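Local coordinates for phosphatidylethanolamine-binding protein (Plasmodium vivax, PDB 2GZQ) that probably binds phosphatidylethanolamine or similar phosphate-bearing ligands, at residues Pro25-Asp30 / Val190-Cys195; Tyr40-Phe43 / Lys47-Asn50; Ser62-Ile67 / Val100-Ser105. All coordinates share one frame; numbering follows the deposited sequence. Where two conformers were deposited one is given.

Interaction 1 (Pro25-Asp30 / Val190-Cys195); sequences PHVFPD and VGFNWC
The ring of Phe-28 overlaps one face of Phe-192 with its far end, the CE2-CZ side, in an offset edge-to-face pair. The centroids stand 5.1 Å apart and the planes are inclined at 66°, so the rings neither stack flat nor meet squarely as a T. Phe-28 CZ makes the closest approach, 3.5 Å from Phe-192 CD2, while Phe-28 CE2 sits over one face of the ring, 3.7 Å from Phe-192 CD2. Seen as whole side chains, the two phenylalanines slide past one another in opposite directions. Phe-192 can reach out from its strand because CG lies anti to the backbone N (chi1 -172°), which carries the ring off the sheet toward the 25-30 segment. Here the loop that follows helix 23-26 packs onto one face of the large mixed sheet of the PEBP fold, with strand 188-198 as the platform. The backbones stay well apart, the CA atoms of Phe-28 and Phe-192 being 10.4 Å from each other, and the side chains alone bridge the gap. Val-27 adds a looser touch, its CG1 lying 4.3 Å from Phe-192 CE2; the same methyl also sits above the rim of one face of the Phe-28 ring. Leu-18 of helix 15-20 packs against both phenylalanines, and Ile-143 of the adjoining strand 138-148 touches both Val-27 and Phe-192.

Interaction 2 (Tyr40-Phe43 / Lys47-Asn50); sequences YISF and KEVN
Ile-41 and Val-49 are joined first through the backbone, where Val-49 N donates to Ile-41 O over 2.9 Å. A second backbone bond runs from Phe-43 N to Lys-47 O at 2.8 Å, bent to 143° at the hydrogen. Between them, Ser-42 and Glu-48 form a non-hydrogen-bonded pair, their CA atoms only 4.3 Å apart. At the Ile-41/Val-49 pair a water accepts from Ile-41 N and donates to Val-49 O, standing in for a direct bond on that side. The polar side chains gather round the Glu-48 carboxylate. Tyr-40 OH donates to Glu-48 OE2 at 3.0 Å, arriving from above the carboxylate plane, 66° out of it, and the ring and carboxylate planes are turned 68° against each other. Another water donates to the same OE2 and hydrogen-bonds Ser-42 OG, so OE2 is gripped twice. On the face carrying Ile-41 and Val-49 the contacts are apolar. Val-49 CG2, the branch anti to its own carbonyl carbon, lies 3.9 Å from Ile-41 CG2 and equally far from Phe-43 CE2, a ring that comes in from the corner where the chain leaves the strand. Phe-142 and Asn-193 of the large sheet cover Ile-41 and Val-49 from beyond. The Lys-47 chain passes Phe-43 CB with its CD, and its ammonium bonds to Ala-58 O and Asp-56 O. The whole is a beta hairpin whose outer strand, 47-49, is only weakly bonded, at the edge of the small four-stranded sheet of the PEBP beta-sandwich.

Interaction 3 (Ser62-Ile67 / Val100-Ser105); sequences SVPRNI and VHWAVS
Trp-102 projects its indole as a flat blade into a hollow walled by Val-63, Pro-64 and Ile-67. Its CG stands anti to the backbone N (chi1 -176°), which sends the six-membered ring outward from strand 99-107. Val-63 is the bump on one face: its CG2 methyl sits 3.6 Å from the centroid of that ring and 19° off the normal, a CH-pi contact from a side chain that crosses the indole at about a right angle. The methyl is shifted toward the CZ2 side, where Val-63 CG2 and Trp-102 CZ2 are 3.5 Å apart. Val-104, two residues on along the same strand, puts its CG1 over the rim of the opposite face, so that a valine methyl lies on each side of the indole. In the fold, the blade spans the gap between the two sheets of the PEBP beta-sandwich: Trp-102 belongs to the large sheet, while Ile-67 lies on strand 66-69 of the small one and Val-63 and Pro-64 on the loop leading into it. Ile-67 fills the far end of the hollow. Its CD1 lies in the plane of the indole, at the edge, 3.8 Å from both CH2 and CZ3 of Trp-102, approaching from the direction opposite to the tryptophan. Beside it Pro-64 CD comes within 4.0 Å of Trp-102 CZ3 at an oblique angle. Tyr-126, from a loop, touches both Val-63 and Pro-64, and Leu-81 of the neighbouring strand 77-85 packs on the indole.

In the fold
Starting from the N terminus, the loop after helix 23-26 meets strand 188-198, near the C terminus, in interaction 1; this fastens it to the large sheet and closes a loop that encloses both other contacts. Strand 39-42 then turns back on strand 47-49, so interaction 2 shuts a short hairpin before interaction 3 opens. The latter, from 62-67 to 100-105, follows in series without crossing and joins the small sheet to the large one. Interactions 2 and 3 touch where Ser-42 meets Asn-66, as strands 39-42 and 66-69 are neighbours; interactions 1 and 2 touch where Val-49 packs against Asn-193 and the Trp-194 backbone. Interactions 1 and 3 lie about 17 Å apart between centres, on opposite sides of the chain's centre.

Interaction 1 (Pro25-Asp30 / Val190-Cys195)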
# COMPACT_ATOMS: atom_id res chain seq x y z
N PRO A 25 15.08 0.11 6.36
CA PRO A 25 14.13 0.68 7.33
C PRO A 25 13.22 1.81 6.85
O PRO A 25 12.54 2.40 7.67
CB PRO A 25 15.08 1.26 8.36
CG PRO A 25 16.21 1.79 7.54
CD PRO A 25 16.37 0.84 6.38
N HIS A 26 13.20 2.15 5.56
CA HIS A 26 12.51 3.37 5.09
C HIS A 26 11.00 3.25 5.16
O HIS A 26 10.32 4.26 5.40
CB HIS A 26 12.89 3.73 3.67
CG HIS A 26 14.30 4.15 3.54
ND1 HIS A 26 14.89 4.35 2.31
CD2 HIS A 26 15.25 4.42 4.46
CE1 HIS A 26 16.14 4.72 2.47
NE2 HIS A 26 16.38 4.78 3.78
N VAL A 27 10.48 2.05 4.91
CA VAL A 27 9.05 1.80 5.00
C VAL A 27 8.69 1.03 6.26
O VAL A 27 7.76 1.40 6.97
CB VAL A 27 8.56 1.02 3.73
CG1 VAL A 27 7.12 0.61 3.86
CG2 VAL A 27 8.78 1.82 2.51
N PHE A 28 9.41 -0.06 6.52
CA PHE A 28 9.25 -0.83 7.74
C PHE A 28 10.50 -0.64 8.58
O PHE A 28 11.61 -0.98 8.13
CB PHE A 28 9.15 -2.32 7.42
CG PHE A 28 7.99 -2.72 6.55
CD1 PHE A 28 6.72 -2.24 6.74
CD2 PHE A 28 8.20 -3.64 5.55
CE1 PHE A 28 5.66 -2.69 5.94
CE2 PHE A 28 7.16 -4.06 4.74
CZ PHE A 28 5.90 -3.57 4.96
N PRO A 29 10.40 -0.08 9.79
CA PRO A 29 11.63 0.31 10.48
C PRO A 29 12.48 -0.84 10.96
O PRO A 29 13.66 -0.63 11.24
CB PRO A 29 11.14 1.16 11.66
CG PRO A 29 9.74 1.50 11.37
CD PRO A 29 9.20 0.38 10.50
N ASP A 30 11.95 -2.05 11.03
CA ASP A 30 12.79 -3.20 11.44
C ASP A 30 12.37 -4.51 10.77
O ASP A 30 11.44 -4.58 9.98
CB ASP A 30 12.82 -3.35 12.96
CG ASP A 30 11.48 -3.72 13.54
OD1 ASP A 30 10.83 -4.67 13.05
OD2 ASP A 30 11.08 -3.07 14.53
N VAL A 190 1.04 -8.49 7.00
CA VAL A 190 1.14 -9.87 6.49
C VAL A 190 1.59 -10.02 5.04
O VAL A 190 1.93 -11.11 4.63
CB VAL A 190 -0.16 -10.64 6.70
CG1 VAL A 190 -0.54 -10.77 8.18
CG2 VAL A 190 -1.33 -10.03 5.90
N GLY A 191 1.65 -8.92 4.30
CA GLY A 191 2.04 -8.98 2.90
C GLY A 191 2.58 -7.66 2.43
O GLY A 191 2.32 -6.61 2.99
N PHE A 192 3.36 -7.73 1.35
CA PHE A 192 4.00 -6.55 0.79
C PHE A 192 4.34 -6.78 -0.68
O PHE A 192 4.76 -7.89 -1.06
CB PHE A 192 5.29 -6.24 1.54
CG PHE A 192 5.92 -4.94 1.14
CD1 PHE A 192 7.06 -4.90 0.31
CD2 PHE A 192 5.38 -3.74 1.55
CE1 PHE A 192 7.61 -3.69 -0.08
CE2 PHE A 192 5.93 -2.54 1.15
CZ PHE A 192 7.05 -2.53 0.33
N ASN A 193 4.20 -5.75 -1.50
CA ASN A 193 4.80 -5.78 -2.84
C ASN A 193 5.12 -4.36 -3.21
O ASN A 193 4.62 -3.41 -2.61
CB ASN A 193 3.85 -6.44 -3.85
CG ASN A 193 4.55 -7.15 -4.97
OD1 ASN A 193 5.70 -6.80 -5.34
ND2 ASN A 193 3.86 -8.15 -5.53
N TRP A 194 6.00 -4.19 -4.20
CA TRP A 194 6.37 -2.84 -4.61
C TRP A 194 6.93 -2.89 -6.01
O TRP A 194 7.29 -3.96 -6.52
CB TRP A 194 7.40 -2.20 -3.62
CG TRP A 194 8.83 -2.60 -3.86
CD1 TRP A 194 9.79 -1.80 -4.38
CD2 TRP A 194 9.46 -3.86 -3.58
NE1 TRP A 194 10.99 -2.48 -4.46
CE2 TRP A 194 10.82 -3.74 -3.96
CE3 TRP A 194 9.01 -5.06 -3.05
CZ2 TRP A 194 11.73 -4.81 -3.84
CZ3 TRP A 194 9.92 -6.13 -2.91
CH2 TRP A 194 11.26 -5.99 -3.32
N CYS A 195 7.03 -1.70 -6.61
CA CYS A 195 7.71 -1.52 -7.88
C CYS A 195 8.50 -0.23 -7.80
O CYS A 195 8.40 0.50 -6.82
CB CYS A 195 6.68 -1.48 -9.02
SG CYS A 195 5.52 -0.10 -8.96

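Interaction 2 (Tyr40-Phe43 / Lys47-Asn50)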
# COMPACT_ATOMS: atom_id res chain seq x y z
N TYR A 40 -0.44 -10.62 -5.64
CA TYR A 40 -0.33 -10.36 -7.07
C TYR A 40 -1.13 -9.09 -7.39
O TYR A 40 -2.28 -8.96 -6.96
CB TYR A 40 -0.94 -11.55 -7.83
CG TYR A 40 -1.18 -11.30 -9.30
CD1 TYR A 40 -2.42 -10.86 -9.75
CD2 TYR A 40 -0.18 -11.52 -10.24
CE1 TYR A 40 -2.65 -10.64 -11.08
CE2 TYR A 40 -0.41 -11.30 -11.60
CZ TYR A 40 -1.64 -10.85 -11.99
OH TYR A 40 -1.85 -10.65 -13.33
N ILE A 41 -0.53 -8.19 -8.16
CA ILE A 41 -1.14 -6.88 -8.45
C ILE A 41 -0.96 -6.57 -9.91
O ILE A 41 0.17 -6.48 -10.39
CB ILE A 41 -0.51 -5.76 -7.64
CG1 ILE A 41 -0.61 -6.05 -6.15
CG2 ILE A 41 -1.13 -4.39 -7.98
CD1 ILE A 41 0.32 -5.25 -5.30
N SER A 42 -2.07 -6.42 -10.63
CA SER A 42 -2.08 -6.13 -12.06
C SER A 42 -2.89 -4.86 -12.30
O SER A 42 -4.08 -4.82 -12.06
CB SER A 42 -2.73 -7.30 -12.81
OG SER A 42 -2.77 -7.03 -14.20
N PHE A 43 -2.24 -3.82 -12.81
CA PHE A 43 -2.98 -2.65 -13.27
C PHE A 43 -3.87 -2.98 -14.44
O PHE A 43 -5.03 -2.56 -14.50
CB PHE A 43 -2.02 -1.52 -13.62
CG PHE A 43 -1.54 -0.76 -12.42
CD1 PHE A 43 -2.35 0.21 -11.86
CD2 PHE A 43 -0.31 -1.05 -11.84
CE1 PHE A 43 -1.94 0.90 -10.74
CE2 PHE A 43 0.11 -0.36 -10.71
CZ PHE A 43 -0.71 0.62 -10.16
N LYS A 47 0.92 -5.43 -17.00
CA LYS A 47 1.45 -4.37 -16.15
C LYS A 47 1.27 -4.72 -14.69
O LYS A 47 0.26 -4.37 -14.06
CB LYS A 47 0.79 -3.05 -16.51
CG LYS A 47 1.47 -1.84 -15.93
CD LYS A 47 0.73 -0.59 -16.37
CE LYS A 47 1.40 0.65 -15.90
NZ LYS A 47 2.67 0.90 -16.65
N GLU A 48 2.25 -5.43 -14.18
CA GLU A 48 2.18 -6.07 -12.88
C GLU A 48 3.23 -5.48 -11.91
O GLU A 48 4.32 -5.09 -12.33
CB GLU A 48 2.37 -7.58 -13.03
CG GLU A 48 1.20 -8.24 -13.73
CD GLU A 48 1.46 -9.69 -14.11
OE1 GLU A 48 2.46 -10.29 -13.64
OE2 GLU A 48 0.65 -10.24 -14.89
N VAL A 49 2.89 -5.41 -10.64
CA VAL A 49 3.81 -4.99 -9.61
C VAL A 49 4.47 -6.25 -9.06
O VAL A 49 3.78 -7.12 -8.51
CB VAL A 49 3.02 -4.25 -8.50
CG1 VAL A 49 3.94 -3.85 -7.33
CG2 VAL A 49 2.35 -3.03 -9.06
N ASN A 50 5.79 -6.35 -9.20
CA ASN A 50 6.49 -7.61 -8.93
C ASN A 50 7.88 -7.40 -8.36
O ASN A 50 8.88 -7.48 -9.07
CB ASN A 50 6.60 -8.44 -10.21
CG ASN A 50 7.19 -9.81 -9.97
OD1 ASN A 50 6.99 -10.40 -8.92
ND2 ASN A 50 7.93 -10.33 -10.95
O HOH W 1 2.14 -9.11 -8.96
O HOH W 2 -1.39 -8.80 -16.00

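Interaction 3 (Ser62-Ile67 / Val100-Ser105)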
# COMPACT_ATOMS: atom_id res chain seq x y z
N SER A 62 -5.62 4.56 -12.80
CA SER A 62 -6.74 3.90 -12.15
C SER A 62 -6.33 2.80 -11.20
O SER A 62 -5.23 2.25 -11.30
CB SER A 62 -7.71 3.31 -13.16
OG SER A 62 -8.17 4.30 -14.06
N VAL A 63 -7.23 2.47 -10.29
CA VAL A 63 -6.98 1.43 -9.32
C VAL A 63 -6.62 0.13 -10.03
O VAL A 63 -7.13 -0.14 -11.11
CB VAL A 63 -8.20 1.28 -8.40
CG1 VAL A 63 -9.37 0.65 -9.10
CG2 VAL A 63 -7.88 0.51 -7.15
N PRO A 64 -5.70 -0.67 -9.49
CA PRO A 64 -5.41 -1.94 -10.16
C PRO A 64 -6.65 -2.74 -10.50
O PRO A 64 -7.53 -2.90 -9.66
CB PRO A 64 -4.53 -2.66 -9.15
CG PRO A 64 -3.79 -1.54 -8.46
CD PRO A 64 -4.83 -0.44 -8.32
N ARG A 65 -6.72 -3.27 -11.71
CA ARG A 65 -7.88 -4.03 -12.12
C ARG A 65 -7.98 -5.33 -11.33
O ARG A 65 -9.08 -5.79 -11.02
CB ARG A 65 -7.83 -4.33 -13.62
CG ARG A 65 -9.12 -4.94 -14.14
CD ARG A 65 -9.15 -5.05 -15.65
NE ARG A 65 -10.38 -5.70 -16.12
CZ ARG A 65 -10.63 -6.00 -17.39
NH1 ARG A 65 -11.76 -6.58 -17.73
NH2 ARG A 65 -9.75 -5.70 -18.32
N ASN A 66 -6.85 -6.00 -11.10
CA ASN A 66 -6.87 -7.31 -10.45
C ASN A 66 -5.80 -7.42 -9.39
O ASN A 66 -4.61 -7.22 -9.68
CB ASN A 66 -6.67 -8.43 -11.46
CG ASN A 66 -7.86 -8.62 -12.31
OD1 ASN A 66 -8.85 -9.21 -11.88
ND2 ASN A 66 -7.80 -8.08 -13.51
N ILE A 67 -6.21 -7.75 -8.17
CA ILE A 67 -5.31 -8.08 -7.11
C ILE A 67 -5.71 -9.44 -6.60
O ILE A 67 -6.90 -9.74 -6.52
CB ILE A 67 -5.33 -7.03 -6.01
CG1 ILE A 67 -4.78 -5.71 -6.54
CG2 ILE A 67 -4.55 -7.50 -4.78
CD1 ILE A 67 -4.88 -4.57 -5.57
N VAL A 100 0.04 8.78 0.74
CA VAL A 100 -0.91 7.70 0.64
C VAL A 100 -1.82 7.83 -0.58
O VAL A 100 -2.64 8.74 -0.68
CB VAL A 100 -1.67 7.45 1.97
CG1 VAL A 100 -2.36 8.69 2.46
CG2 VAL A 100 -2.65 6.27 1.83
N HIS A 101 -1.64 6.91 -1.52
CA HIS A 101 -2.43 6.84 -2.72
C HIS A 101 -3.78 6.18 -2.55
O HIS A 101 -4.71 6.49 -3.33
CB HIS A 101 -1.62 6.08 -3.78
CG HIS A 101 -0.45 6.85 -4.27
ND1 HIS A 101 -0.57 7.91 -5.12
CD2 HIS A 101 0.88 6.76 -3.97
CE1 HIS A 101 0.62 8.44 -5.34
NE2 HIS A 101 1.52 7.76 -4.66
N TRP A 102 -3.92 5.24 -1.63
CA TRP A 102 -5.09 4.36 -1.60
C TRP A 102 -5.12 3.66 -0.28
O TRP A 102 -4.09 3.19 0.20
CB TRP A 102 -4.98 3.37 -2.77
CG TRP A 102 -6.15 2.44 -2.95
CD1 TRP A 102 -7.47 2.69 -2.69
CD2 TRP A 102 -6.07 1.12 -3.47
NE1 TRP A 102 -8.22 1.58 -3.02
CE2 TRP A 102 -7.38 0.60 -3.50
CE3 TRP A 102 -5.01 0.32 -3.92
CZ2 TRP A 102 -7.66 -0.69 -3.92
CZ3 TRP A 102 -5.30 -0.96 -4.37
CH2 TRP A 102 -6.62 -1.45 -4.37
N ALA A 103 -6.31 3.58 0.33
CA ALA A 103 -6.53 2.76 1.52
C ALA A 103 -7.89 2.13 1.46
O ALA A 103 -8.91 2.82 1.40
CB ALA A 103 -6.42 3.59 2.79
N VAL A 104 -7.93 0.80 1.51
CA VAL A 104 -9.18 0.06 1.46
C VAL A 104 -9.12 -1.00 2.54
O VAL A 104 -8.12 -1.68 2.70
CB VAL A 104 -9.46 -0.50 0.04
CG1 VAL A 104 -8.34 -1.40 -0.45
CG2 VAL A 104 -10.79 -1.19 -0.02
N SER A 105 -10.22 -1.13 3.27
CA SER A 105 -10.29 -2.00 4.43
C SER A 105 -11.50 -2.90 4.37
O SER A 105 -12.55 -2.49 3.87
CB SER A 105 -10.33 -1.09 5.65
OG SER A 105 -10.37 -1.80 6.88